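Local coordinates for putative hemin storage protein (Bordetella bronchiseptica, PDB 6AU1) that cleaves partially deacetylated poly-beta-1,6-N-acetylglucosamine, an exopolysaccharide of bacterial biofilms, through the glycoside hydrolase domain that this chain represents, at residues T213-L216 with R217-S221; P277-W280 with M281-L284; G120-L124 with G125-R129; L176-Y179 with Q180-L184; L32-R35 with M36-L39. One frame throughout, in Å; residues are numbered along the deposited sequence.

Contact 1. Residues T213-L216 with R217-S221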
loop_
_atom_site.group_PDB
_atom_site.type_symbol
_atom_site.label_atom_id
_atom_site.label_comp_id
_atom_site.label_asym_id
_atom_site.label_seq_id
_atom_site.Cartn_x
_atom_site.Cartn_y
_atom_site.Cartn_z
ATOM N N THR A 213 8.337 -5.782 7.261
ATOM C CA THR A 213 7.390 -4.725 7.632
ATOM C C THR A 213 7.170 -4.687 9.141
ATOM O O THR A 213 6.887 -3.631 9.686
ATOM C CB THR A 213 6.020 -4.850 6.925
ATOM O OG1 THR A 213 5.349 -6.050 7.332
ATOM C CG2 THR A 213 6.190 -4.798 5.392
ATOM N N MET A 214 7.313 -5.819 9.828
ATOM C CA MET A 214 7.174 -5.804 11.291
ATOM C C MET A 214 8.365 -5.095 11.934
ATOM O O MET A 214 8.222 -4.460 12.973
ATOM C CB MET A 214 7.042 -7.217 11.847
ATOM C CG MET A 214 5.760 -7.936 11.430
ATOM S SD MET A 214 4.264 -7.095 12.012
ATOM C CE MET A 214 3.734 -6.291 10.506
ATOM N N HIS A 215 9.539 -5.216 11.312
ATOM C CA HIS A 215 10.729 -4.470 11.733
ATOM C C HIS A 215 10.488 -2.966 11.594
ATOM O O HIS A 215 10.781 -2.200 12.515
ATOM C CB HIS A 215 11.951 -4.909 10.907
ATOM C CG HIS A 215 13.165 -4.041 11.077
ATOM N ND1 HIS A 215 13.953 -4.067 12.208
ATOM C CD2 HIS A 215 13.746 -3.146 10.237
ATOM C CE1 HIS A 215 14.953 -3.213 12.066
ATOM N NE2 HIS A 215 14.853 -2.647 10.876
ATOM N N LEU A 216 9.940 -2.557 10.451
ATOM C CA LEU A 216 9.625 -1.143 10.201
ATOM C C LEU A 216 8.581 -0.636 11.191
ATOM O O LEU A 216 8.694 0.473 11.721
ATOM C CB LEU A 216 9.133 -0.944 8.765
ATOM C CG LEU A 216 10.155 -1.359 7.696
ATOM C CD1 LEU A 216 9.544 -1.278 6.310
ATOM C CD2 LEU A 216 11.416 -0.483 7.807
ATOM N N ARG A 217 7.559 -1.448 11.438
ATOM C CA ARG A 217 6.576 -1.108 12.466
ATOM C C ARG A 217 7.232 -0.832 13.816
ATOM O O ARG A 217 6.890 0.140 14.504
ATOM C CB ARG A 217 5.559 -2.236 12.621
ATOM C CG ARG A 217 4.555 -1.983 13.734
ATOM C CD ARG A 217 3.839 -3.258 14.107
ATOM N NE ARG A 217 2.536 -2.952 14.680
ATOM C CZ ARG A 217 1.650 -3.867 15.051
ATOM N NH1 ARG A 217 1.934 -5.156 14.918
ATOM N NH2 ARG A 217 0.480 -3.487 15.551
ATOM N N HIS A 218 8.169 -1.696 14.193
ATOM C CA HIS A 218 8.825 -1.595 15.495
ATOM C C HIS A 218 9.608 -0.283 15.589
ATOM O O HIS A 218 9.607 0.390 16.623
ATOM C CB HIS A 218 9.747 -2.798 15.729
ATOM C CG HIS A 218 10.418 -2.797 17.069
ATOM N ND1 HIS A 218 11.771 -2.585 17.224
ATOM C CD2 HIS A 218 9.920 -2.972 18.315
ATOM C CE1 HIS A 218 12.079 -2.632 18.509
ATOM N NE2 HIS A 218 10.973 -2.867 19.191
ATOM N N ILE A 219 10.278 0.075 14.500
ATOM C CA ILE A 219 11.019 1.331 14.456
ATOM C C ILE A 219 10.106 2.540 14.660
ATOM O O ILE A 219 10.382 3.414 15.489
ATOM C CB ILE A 219 11.765 1.468 13.126
ATOM C CG1 ILE A 219 12.964 0.527 13.124
ATOM C CG2 ILE A 219 12.218 2.908 12.906
ATOM C CD1 ILE A 219 13.576 0.354 11.781
ATOM N N VAL A 220 9.001 2.570 13.926
ATOM C CA VAL A 220 8.081 3.704 13.997
ATOM C C VAL A 220 7.393 3.784 15.353
ATOM O O VAL A 220 7.291 4.863 15.940
ATOM C CB VAL A 220 7.029 3.628 12.877
ATOM C CG1 VAL A 220 5.939 4.695 13.063
ATOM C CG2 VAL A 220 7.705 3.801 11.529
ATOM N N SER A 221 6.943 2.642 15.861
ATOM C CA SER A 221 6.214 2.619 17.128
ATOM C C SER A 221 7.087 3.089 18.286
ATOM O O SER A 221 6.596 3.701 19.238
ATOM C CB SER A 221 5.679 1.217 17.414
ATOM O OG SER A 221 6.722 0.362 17.832
#

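Contact 2. Residues P277-W280 with M281-L284. With SO4 (sulfate ion), chain E; SO4 (sulfate ion), chain F.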
loop_
_atom_site.group_PDB
_atom_site.type_symbol
_atom_site.label_atom_id
_atom_site.label_comp_id
_atom_site.label_asym_id
_atom_site.label_seq_id
_atom_site.Cartn_x
_atom_site.Cartn_y
_atom_site.Cartn_z
ATOM N N PRO A 277 -17.898 -7.509 -13.277
ATOM C CA PRO A 277 -17.477 -6.857 -12.030
ATOM C C PRO A 277 -18.325 -7.213 -10.800
ATOM O O PRO A 277 -17.777 -7.239 -9.697
ATOM C CB PRO A 277 -17.599 -5.363 -12.359
ATOM C CG PRO A 277 -17.462 -5.298 -13.845
ATOM C CD PRO A 277 -18.136 -6.535 -14.356
ATOM N N GLU A 278 -19.618 -7.472 -10.965
ATOM C CA GLU A 278 -20.445 -7.785 -9.798
ATOM C C GLU A 278 -20.153 -9.199 -9.306
ATOM O O GLU A 278 -19.985 -9.427 -8.106
ATOM C CB GLU A 278 -21.935 -7.610 -10.112
ATOM C CG GLU A 278 -22.315 -6.165 -10.393
ATOM C CD GLU A 278 -23.720 -5.818 -9.942
ATOM O OE1 GLU A 278 -24.580 -6.726 -9.883
ATOM O OE2 GLU A 278 -23.963 -4.630 -9.640
ATOM N N GLN A 279 -20.078 -10.145 -10.237
ATOM C CA GLN A 279 -19.688 -11.506 -9.898
ATOM C C GLN A 279 -18.292 -11.518 -9.280
ATOM O O GLN A 279 -18.030 -12.224 -8.303
ATOM C CB GLN A 279 -19.715 -12.409 -11.134
ATOM C CG GLN A 279 -19.331 -13.843 -10.828
ATOM C CD GLN A 279 -19.265 -14.713 -12.069
ATOM O OE1 GLN A 279 -18.515 -14.426 -13.001
ATOM N NE2 GLN A 279 -20.055 -15.780 -12.086
ATOM N N TRP A 280 -17.396 -10.737 -9.873
ATOM C CA TRP A 280 -16.015 -10.647 -9.415
ATOM C C TRP A 280 -15.949 -10.248 -7.945
ATOM O O TRP A 280 -15.248 -10.870 -7.147
ATOM C CB TRP A 280 -15.252 -9.636 -10.273
ATOM C CG TRP A 280 -13.757 -9.604 -10.074
ATOM C CD1 TRP A 280 -12.818 -10.301 -10.776
ATOM C CD2 TRP A 280 -13.037 -8.797 -9.133
ATOM N NE1 TRP A 280 -11.556 -9.987 -10.324
ATOM C CE2 TRP A 280 -11.666 -9.069 -9.313
ATOM C CE3 TRP A 280 -13.421 -7.875 -8.155
ATOM C CZ2 TRP A 280 -10.678 -8.453 -8.550
ATOM C CZ3 TRP A 280 -12.444 -7.267 -7.396
ATOM C CH2 TRP A 280 -11.086 -7.552 -7.601
ATOM N N MET A 281 -16.691 -9.207 -7.589
ATOM C CA MET A 281 -16.703 -8.737 -6.211
ATOM C C MET A 281 -17.336 -9.779 -5.284
ATOM O O MET A 281 -16.888 -9.976 -4.150
ATOM C CB MET A 281 -17.450 -7.406 -6.108
ATOM C CG MET A 281 -17.270 -6.719 -4.764
ATOM S SD MET A 281 -15.616 -5.998 -4.623
ATOM C CE MET A 281 -15.694 -4.718 -5.875
ATOM N N ARG A 282 -18.383 -10.442 -5.765
ATOM C CA ARG A 282 -19.013 -11.516 -5.009
ATOM C C ARG A 282 -18.003 -12.633 -4.706
ATOM O O ARG A 282 -17.897 -13.097 -3.569
ATOM C CB ARG A 282 -20.225 -12.052 -5.782
ATOM C CG ARG A 282 -21.219 -12.821 -4.959
ATOM C CD ARG A 282 -22.606 -12.817 -5.622
ATOM N NE ARG A 282 -22.579 -13.222 -7.029
ATOM C CZ ARG A 282 -22.880 -12.422 -8.051
ATOM N NH1 ARG A 282 -23.231 -11.161 -7.833
ATOM N NH2 ARG A 282 -22.835 -12.883 -9.294
ATOM N N GLN A 283 -17.240 -13.041 -5.719
ATOM C CA GLN A 283 -16.227 -14.077 -5.533
ATOM C C GLN A 283 -15.099 -13.626 -4.606
ATOM O O GLN A 283 -14.584 -14.428 -3.821
ATOM C CB GLN A 283 -15.650 -14.512 -6.883
ATOM C CG GLN A 283 -16.630 -15.307 -7.716
ATOM C CD GLN A 283 -16.140 -15.543 -9.131
ATOM O OE1 GLN A 283 -15.139 -14.967 -9.557
ATOM N NE2 GLN A 283 -16.852 -16.382 -9.873
ATOM N N LEU A 284 -14.707 -12.357 -4.701
ATOM C CA LEU A 284 -13.644 -11.844 -3.836
ATOM C C LEU A 284 -14.078 -11.891 -2.371
ATOM O O LEU A 284 -13.332 -12.359 -1.511
ATOM C CB LEU A 284 -13.252 -10.415 -4.227
ATOM C CG LEU A 284 -12.025 -9.842 -3.497
ATOM C CD1 LEU A 284 -10.746 -10.503 -3.983
ATOM C CD2 LEU A 284 -11.963 -8.342 -3.690
HETATM S S SO4 E . -21.329 -16.472 -8.455
HETATM O O1 SO4 E . -21.930 -15.714 -9.550
HETATM O O2 SO4 E . -22.175 -17.615 -8.134
HETATM O O3 SO4 E . -21.213 -15.616 -7.277
HETATM O O4 SO4 E . -20.001 -16.942 -8.844
HETATM S S SO4 F . -21.945 -8.977 -13.607
HETATM O O1 SO4 F . -21.827 -9.404 -14.997
HETATM O O2 SO4 F . -23.357 -8.819 -13.267
HETATM O O3 SO4 F . -21.362 -9.991 -12.734
HETATM O O4 SO4 F . -21.248 -7.703 -13.438
#

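Contact 3. Residues G120-L124 with G125-R129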
loop_
_atom_site.group_PDB
_atom_site.type_symbol
_atom_site.label_atom_id
_atom_site.label_comp_id
_atom_site.label_asym_id
_atom_site.label_seq_id
_atom_site.Cartn_x
_atom_site.Cartn_y
_atom_site.Cartn_z
ATOM N N GLY A 120 15.301 -2.249 -19.213
ATOM C CA GLY A 120 14.438 -1.619 -20.192
ATOM C C GLY A 120 13.016 -2.144 -20.188
ATOM O O GLY A 120 12.266 -1.921 -21.142
ATOM N N GLU A 121 12.656 -2.854 -19.126
ATOM C CA GLU A 121 11.320 -3.427 -18.994
ATOM C C GLU A 121 10.968 -3.641 -17.527
ATOM O O GLU A 121 11.833 -3.572 -16.643
ATOM C CB GLU A 121 11.235 -4.763 -19.741
ATOM C CG GLU A 121 11.971 -5.858 -18.978
ATOM C CD GLU A 121 12.166 -7.134 -19.772
ATOM O OE1 GLU A 121 12.204 -7.086 -21.022
ATOM O OE2 GLU A 121 12.306 -8.192 -19.122
ATOM N N ARG A 122 9.699 -3.928 -17.260
ATOM C CA ARG A 122 9.299 -4.279 -15.910
ATOM C C ARG A 122 8.118 -5.237 -15.892
ATOM O O ARG A 122 7.351 -5.314 -16.851
ATOM C CB ARG A 122 8.939 -3.021 -15.126
ATOM C CG ARG A 122 7.889 -2.181 -15.830
ATOM C CD ARG A 122 7.406 -1.065 -14.928
ATOM N NE ARG A 122 6.717 -1.570 -13.746
ATOM C CZ ARG A 122 6.429 -0.806 -12.693
ATOM N NH1 ARG A 122 6.802 0.460 -12.700
ATOM N NH2 ARG A 122 5.805 -1.310 -11.640
ATOM N N GLY A 123 7.981 -5.964 -14.790
ATOM C CA GLY A 123 6.774 -6.727 -14.528
ATOM C C GLY A 123 5.856 -5.911 -13.631
ATOM O O GLY A 123 5.799 -4.679 -13.729
ATOM N N LEU A 124 5.135 -6.588 -12.749
ATOM C CA LEU A 124 4.248 -5.877 -11.840
ATOM C C LEU A 124 5.065 -5.009 -10.890
ATOM O O LEU A 124 4.763 -3.837 -10.698
ATOM C CB LEU A 124 3.376 -6.853 -11.054
ATOM C CG LEU A 124 2.428 -6.196 -10.046
ATOM C CD1 LEU A 124 1.499 -5.190 -10.721
ATOM C CD2 LEU A 124 1.633 -7.260 -9.339
ATOM N N GLY A 125 6.121 -5.593 -10.330
ATOM C CA GLY A 125 6.994 -4.854 -9.431
ATOM C C GLY A 125 7.861 -3.825 -10.137
ATOM O O GLY A 125 8.276 -4.029 -11.279
ATOM N N SER A 126 8.139 -2.711 -9.459
ATOM C CA SER A 126 9.036 -1.695 -10.014
ATOM C C SER A 126 10.473 -2.185 -10.018
ATOM O O SER A 126 10.913 -2.813 -9.058
ATOM C CB SER A 126 8.942 -0.391 -9.203
ATOM O OG SER A 126 9.967 0.518 -9.591
ATOM N N PRO A 127 11.230 -1.873 -11.087
ATOM C CA PRO A 127 12.663 -2.174 -11.100
ATOM C C PRO A 127 13.427 -1.452 -9.990
ATOM O O PRO A 127 14.563 -1.841 -9.706
ATOM C CB PRO A 127 13.129 -1.663 -12.474
ATOM C CG PRO A 127 11.900 -1.558 -13.298
ATOM C CD PRO A 127 10.773 -1.265 -12.348
ATOM N N THR A 128 12.823 -0.426 -9.388
ATOM C CA THR A 128 13.489 0.353 -8.348
ATOM C C THR A 128 13.322 -0.207 -6.933
ATOM O O THR A 128 13.850 0.379 -5.980
ATOM C CB THR A 128 12.982 1.819 -8.328
ATOM O OG1 THR A 128 11.636 1.843 -7.834
ATOM C CG2 THR A 128 13.038 2.436 -9.735
ATOM N N ARG A 129 12.575 -1.308 -6.771
ATOM C CA ARG A 129 12.478 -1.935 -5.450
ATOM C C ARG A 129 13.872 -2.231 -4.902
ATOM O O ARG A 129 14.639 -2.984 -5.519
ATOM C CB ARG A 129 11.680 -3.256 -5.502
ATOM C CG ARG A 129 10.155 -3.118 -5.598
ATOM C CD ARG A 129 9.554 -4.467 -6.060
ATOM N NE ARG A 129 10.096 -4.802 -7.385
ATOM C CZ ARG A 129 10.219 -6.035 -7.873
ATOM N NH1 ARG A 129 9.822 -7.087 -7.164
ATOM N NH2 ARG A 129 10.744 -6.213 -9.082
#

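Contact 4. Residues L176-Y179 with Q180-L184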
loop_
_atom_site.group_PDB
_atom_site.type_symbol
_atom_site.label_atom_id
_atom_site.label_comp_id
_atom_site.label_asym_id
_atom_site.label_seq_id
_atom_site.Cartn_x
_atom_site.Cartn_y
_atom_site.Cartn_z
ATOM N N LEU A 176 20.116 -14.908 -2.421
ATOM C CA LEU A 176 20.463 -16.319 -2.567
ATOM C C LEU A 176 21.064 -16.839 -1.266
ATOM O O LEU A 176 20.742 -17.940 -0.829
ATOM C CB LEU A 176 21.440 -16.538 -3.733
ATOM C CG LEU A 176 20.945 -16.159 -5.137
ATOM C CD1 LEU A 176 22.045 -16.388 -6.177
ATOM C CD2 LEU A 176 19.684 -16.922 -5.518
ATOM N N ALA A 177 21.913 -16.031 -0.636
ATOM C CA ALA A 177 22.539 -16.445 0.619
ATOM C C ALA A 177 21.490 -16.633 1.705
ATOM O O ALA A 177 21.609 -17.528 2.548
ATOM C CB ALA A 177 23.591 -15.433 1.057
ATOM N N THR A 178 20.455 -15.797 1.677
ATOM C CA THR A 178 19.365 -15.911 2.641
ATOM C C THR A 178 18.565 -17.203 2.424
ATOM O O THR A 178 18.201 -17.875 3.388
ATOM C CB THR A 178 18.421 -14.693 2.571
ATOM O OG1 THR A 178 19.170 -13.495 2.826
ATOM C CG2 THR A 178 17.310 -14.817 3.599
ATOM N N TYR A 179 18.300 -17.549 1.163
ATOM C CA TYR A 179 17.571 -18.781 0.855
ATOM C C TYR A 179 18.355 -19.996 1.330
ATOM O O TYR A 179 17.771 -20.977 1.779
ATOM C CB TYR A 179 17.288 -18.911 -0.649
ATOM C CG TYR A 179 16.649 -17.692 -1.273
ATOM C CD1 TYR A 179 15.795 -16.869 -0.543
ATOM C CD2 TYR A 179 16.911 -17.357 -2.596
ATOM C CE1 TYR A 179 15.216 -15.734 -1.125
ATOM C CE2 TYR A 179 16.343 -16.234 -3.183
ATOM C CZ TYR A 179 15.499 -15.432 -2.451
ATOM O OH TYR A 179 14.951 -14.322 -3.061
ATOM N N GLN A 180 19.678 -19.921 1.230
ATOM C CA GLN A 180 20.543 -21.013 1.674
ATOM C C GLN A 180 20.348 -21.201 3.174
ATOM O O GLN A 180 20.283 -22.331 3.676
ATOM C CB GLN A 180 22.000 -20.708 1.324
ATOM C CG GLN A 180 22.982 -21.837 1.579
ATOM C CD GLN A 180 24.339 -21.553 0.958
ATOM O OE1 GLN A 180 24.781 -20.405 0.902
ATOM N NE2 GLN A 180 24.999 -22.595 0.475
ATOM N N GLY A 181 20.223 -20.079 3.876
ATOM C CA GLY A 181 19.906 -20.080 5.290
ATOM C C GLY A 181 18.583 -20.745 5.626
ATOM O O GLY A 181 18.412 -21.245 6.736
ATOM N N TRP A 182 17.649 -20.763 4.677
ATOM C CA TRP A 182 16.354 -21.403 4.898
ATOM C C TRP A 182 16.404 -22.894 4.591
ATOM O O TRP A 182 15.399 -23.586 4.722
ATOM C CB TRP A 182 15.255 -20.778 4.030
ATOM C CG TRP A 182 15.026 -19.298 4.189
ATOM C CD1 TRP A 182 15.464 -18.492 5.199
ATOM C CD2 TRP A 182 14.289 -18.459 3.293
ATOM N NE1 TRP A 182 15.045 -17.192 4.985
ATOM C CE2 TRP A 182 14.324 -17.146 3.819
ATOM C CE3 TRP A 182 13.601 -18.690 2.097
ATOM C CZ2 TRP A 182 13.695 -16.071 3.191
ATOM C CZ3 TRP A 182 12.985 -17.622 1.467
ATOM C CH2 TRP A 182 13.035 -16.324 2.014
ATOM N N GLY A 183 17.560 -23.380 4.151
ATOM C CA GLY A 183 17.704 -24.774 3.777
ATOM C C GLY A 183 17.422 -25.052 2.309
ATOM O O GLY A 183 17.240 -26.204 1.915
ATOM N N LEU A 184 17.385 -23.999 1.500
ATOM C CA LEU A 184 17.190 -24.123 0.060
ATOM C C LEU A 184 18.524 -23.995 -0.676
ATOM O O LEU A 184 19.459 -23.374 -0.175
ATOM C CB LEU A 184 16.208 -23.055 -0.439
ATOM C CG LEU A 184 14.774 -23.107 0.097
ATOM C CD1 LEU A 184 13.977 -21.856 -0.318
ATOM C CD2 LEU A 184 14.071 -24.385 -0.375
#

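Contact 5. Residues L32-R35 with M36-L39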
loop_
_atom_site.group_PDB
_atom_site.type_symbol
_atom_site.label_atom_id
_atom_site.label_comp_id
_atom_site.label_asym_id
_atom_site.label_seq_id
_atom_site.Cartn_x
_atom_site.Cartn_y
_atom_site.Cartn_z
ATOM N N LEU A 32 -9.757 19.478 0.644
ATOM C CA LEU A 32 -9.654 18.129 1.192
ATOM C C LEU A 32 -10.238 18.075 2.601
ATOM O O LEU A 32 -11.073 17.216 2.908
ATOM C CB LEU A 32 -8.199 17.654 1.201
ATOM C CG LEU A 32 -7.953 16.360 1.976
ATOM C CD1 LEU A 32 -8.661 15.177 1.305
ATOM C CD2 LEU A 32 -6.459 16.089 2.138
ATOM N N ILE A 33 -9.810 19.006 3.451
ATOM C CA ILE A 33 -10.251 19.022 4.837
ATOM C C ILE A 33 -11.770 19.122 4.915
ATOM O O ILE A 33 -12.407 18.403 5.692
ATOM C CB ILE A 33 -9.616 20.189 5.632
ATOM C CG1 ILE A 33 -8.084 20.075 5.653
ATOM C CG2 ILE A 33 -10.173 20.243 7.044
ATOM C CD1 ILE A 33 -7.548 18.711 6.092
ATOM N N ASP A 34 -12.354 19.996 4.099
ATOM C CA ASP A 34 -13.809 20.161 4.093
ATOM C C ASP A 34 -14.539 18.868 3.733
ATOM O O ASP A 34 -15.554 18.529 4.347
ATOM C CB ASP A 34 -14.232 21.267 3.128
ATOM C CG ASP A 34 -13.896 22.651 3.643
ATOM O OD1 ASP A 34 -13.582 22.779 4.846
ATOM O OD2 ASP A 34 -13.953 23.611 2.847
ATOM N N ARG A 35 -14.034 18.163 2.727
ATOM C CA ARG A 35 -14.648 16.911 2.302
ATOM C C ARG A 35 -14.518 15.829 3.366
ATOM O O ARG A 35 -15.460 15.076 3.608
ATOM C CB ARG A 35 -14.023 16.420 0.993
ATOM C CG ARG A 35 -14.507 17.161 -0.235
ATOM C CD ARG A 35 -13.635 16.820 -1.445
ATOM N NE ARG A 35 -13.662 15.400 -1.794
ATOM C CZ ARG A 35 -14.664 14.822 -2.455
ATOM N NH1 ARG A 35 -15.722 15.537 -2.816
ATOM N NH2 ARG A 35 -14.620 13.526 -2.747
ATOM N N MET A 36 -13.353 15.741 4.000
ATOM C CA MET A 36 -13.163 14.715 5.024
ATOM C C MET A 36 -13.972 15.013 6.290
ATOM O O MET A 36 -14.470 14.092 6.944
ATOM C CB MET A 36 -11.677 14.552 5.347
ATOM C CG MET A 36 -10.843 14.017 4.162
ATOM S SD MET A 36 -11.413 12.430 3.491
ATOM C CE MET A 36 -12.407 12.938 2.090
ATOM N N LYS A 37 -14.126 16.292 6.632
ATOM C CA LYS A 37 -14.965 16.654 7.769
ATOM C C LYS A 37 -16.400 16.216 7.492
ATOM O O LYS A 37 -17.086 15.688 8.371
ATOM C CB LYS A 37 -14.882 18.165 8.043
ATOM C CG LYS A 37 -15.754 18.668 9.175
ATOM C CD LYS A 37 -15.355 20.086 9.601
ATOM C CE LYS A 37 -15.210 21.019 8.402
ATOM N NZ LYS A 37 -14.922 22.428 8.813
ATOM N N ASP A 38 -16.827 16.392 6.245
ATOM C CA ASP A 38 -18.187 16.073 5.824
ATOM C C ASP A 38 -18.434 14.566 5.764
ATOM O O ASP A 38 -19.473 14.068 6.205
ATOM C CB ASP A 38 -18.454 16.710 4.456
ATOM C CG ASP A 38 -19.876 16.510 3.980
ATOM O OD1 ASP A 38 -20.776 16.339 4.830
ATOM O OD2 ASP A 38 -20.094 16.536 2.749
ATOM N N LEU A 39 -17.465 13.850 5.217
ATOM C CA LEU A 39 -17.586 12.425 4.963
ATOM C C LEU A 39 -17.356 11.613 6.235
ATOM O O LEU A 39 -17.915 10.521 6.398
ATOM C CB LEU A 39 -16.597 12.015 3.875
ATOM C CG LEU A 39 -16.902 10.788 3.034
ATOM C CD1 LEU A 39 -18.216 10.960 2.285
ATOM C CD2 LEU A 39 -15.758 10.541 2.064
#

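Contact 1. Residues T213-L216 with R217-S221
I219 and H215, one turn apart, meet obliquely: the CD1 methyl at the end of I219 lies 3.4 Å from H215 NE2, and CG1 of I219 stands above one face of the imidazole, toward its rim. H215 CG is anti to the backbone N (chi1 169°), which carries the ring along the helix toward I219. The polar end of the histidine is held from outside, NE2 bonding to S142 OG, while the apolar end of isoleucine suits contact with the ring. M214 and R217 are arranged differently. They run side by side in the same direction, and the sulfur SD of M214 comes within 4.2 Å of R217 NH1, oblique to the guanidinium. Both pairs sit on helix 195-223, one of the outer helices of a TIM-barrel-like domain; L216 and V220 face inward, packing against Y145 of helix 135-151 and against strand 156-159. Regular i to i+4 backbone bonds join the two segments, R217 N to T213 O at 2.9 Å and V220 N to L216 O at 3.1 Å. The extended R217 chain delivers NH2 to the carbonyl of M229, and S221 OG bonds back to H218 O at 3.1 Å, a serine hydroxyl thus finding an acceptor on its own helix.

Contact 2. Residues P277-W280 with M281-L284
Q279, R282 and Q283 close around a sulfate on the first turns of helix 277-290, an outer helix of the TIM-barrel-like fold. R282 grips the ion with two N-H groups, NE to O3 at 2.8 Å and NH2 to O1 at 3.0 Å, and the sulfur lies in the guanidinium plane at its edge. Q279 NE2 adds a bond to the same O1 at 3.2 Å, while the bond from Q283 NE2 to O4 is weak. Arginine brings charge and paired donors, and the glutamines supply neutral amide N-H groups; both sulfates described here probably come from the crystallisation liquor. The next layer sets these groups in place. The bend of R282 at chi3 (51°) folds its guanidinium back over the helix, where Q279 CA lies over one face, toward its rim. The amides of Q279 and Q283 are nearly parallel, 16° apart, although their side chains cross. On the side facing the protein, W280 and the buried L284 point the same way, with CZ3 of the indole 3.9 Å from L284 CD2, and L241 packs against both. A second sulfate sits at the N-terminal end of the helix, where backbone N-H groups have no earlier helical carbonyl to bond: E278 N reaches its O4 at 3.0 Å and Q279 N its O3 at 2.8 Å.

Contact 3. Residues G120-L124 with G125-R129
R122 and the G125-P127 backbone meet mainly by van der Waals contact. S126 CA and P127 CD both lie over one face of the R122 guanidinium, toward its rim, and NH2 comes 3.6 Å from the carbonyl carbon of G125. Closer to the backbone, R122 CB rests against P127 CD at 3.8 Å. CG lies between the backbone N and the carbonyl carbon (chi1 54°), and the bend at chi3 then turns the guanidinium toward the carbonyls of G123 and L124.

Hydrogen bonds fix that plane at its edge. NE donates almost straight to G123 O at 3.2 Å, and NH2 to L124 O at 2.9 Å; both acceptors lie in the guanidinium plane, although NH2 stands above the plane of the L124 carbonyl. NH1 is taken by D55 O. A second arginine braces the other half: R129 NE bonds to S126 O at 2.7 Å, and R129 N reaches the same oxygen from the opposite face of its carbonyl, closing the type I turn S126-R129. S126 OG and T128 OG1 share a hydrogen bond of 2.8 Å.

At G125, a CB would run into R129 CZ, so glycine fits where that guanidinium lies over CA. R129 also forms a salt bridge with E169. In this loop between strand 89-94 and helix 135-151 of the barrel, the arginines act as multidentate donors to backbone carbonyls, consistent with side-chain bonds helping to hold the loop's path in the absence of helix or strand.

Contact 4. Residues L176-Y179 with Q180-L184
Q180 opens the second segment against A177, its CB 3.4 Å from A177 O, while its backbone N bonds to L176 O in the ordinary helical way. The extended side chain continues toward P186, a suitable place for a long polar residue at the surface. G181 N continues the pattern to A177 O. At W182 the helical bonding changes: its N donates to Y179 O at 2.9 Å and only weakly to T178 O. With CG beside the backbone N (chi1 -57°), the indole folds back along the helix. One face receives T178 O and Y179 CD1, the latter 3.5 Å from W182 CZ3, and the T178 methyl CG2 approaches NE1. The two aromatic side chains run the same way, but their planes meet at 53°, neither stacked nor perpendicular. G183, the first residue to leave helical angles, makes this C-terminal turn of the barrel-type glycoside hydrolase domain a Schellman motif; its positive phi (91°) suits glycine, since a CB would press on the preceding carbonyl. As part of that motif L184 N returns to Y179 O at 3.1 Å, meeting this carbonyl from the face opposite W182 N. The L184 side chain packs on L197 and W201 of helix 195-223, its CB lying 4.3 Å from Y179 CB. W201 and F133 also meet the Y179 ring edge-to-face, while its hydroxyl bonds to D170 O.

Contact 5. Residues L32-R35 with M36-L39
M36 N bonds to L32 O at 2.9 Å and L39 N to R35 O at 2.8 Å, the first and last of four successive i to i+4 bonds in the final turns of helix 22-39. L32 and M36 cross on the buried side, CD1 of the leucine touching CG of the methionine at 3.8 Å. M36 is bent at chi2 (-57°) and again at chi3, which curls its methyl CE back to within 4.0 Å of R35 CB. A flexible thioether suits this site, where it also meets L82 of helix 75-86. R35 is buried as well, but its charge is answered: it forms a salt bridge with D337 in a loop, and NH2 also donates to P344 O. D38 is likewise paired, with R350 of helix 346-353. On the solvent side, D34 OD1 and K37 NZ stand 4.2 Å apart, too far for a salt bridge, though their charges may still attract. M36, L39 and the buried R35 pack on Y334 of strand 332-335 while D34 and K37 are exposed, an arrangement that fits an outer helix of a TIM-barrel-like fold.

How the contacts relate
Contacts 1, 2 and 5 lie on different outer helices of the barrel, contact 4 at the end of a further helix, and contact 3 in a loop. Contact 5 is the buried one, joining apolar packing to ion pairs with neighbouring parts of the chain; contact 3 is at the surface and relies on arginines bound to carbonyls. Contacts 1, 2 and 4 are partly buried, with one side packed and another polar. Helix 195-223 carries contact 1 and packs against L184 of contact 4. Contacts 4 and 5 are farthest apart, their centres about 49 Å from each other on opposite sides of the chain's centre. Bound sulfate distinguishes contact 2, and a Schellman C-terminus contact 4.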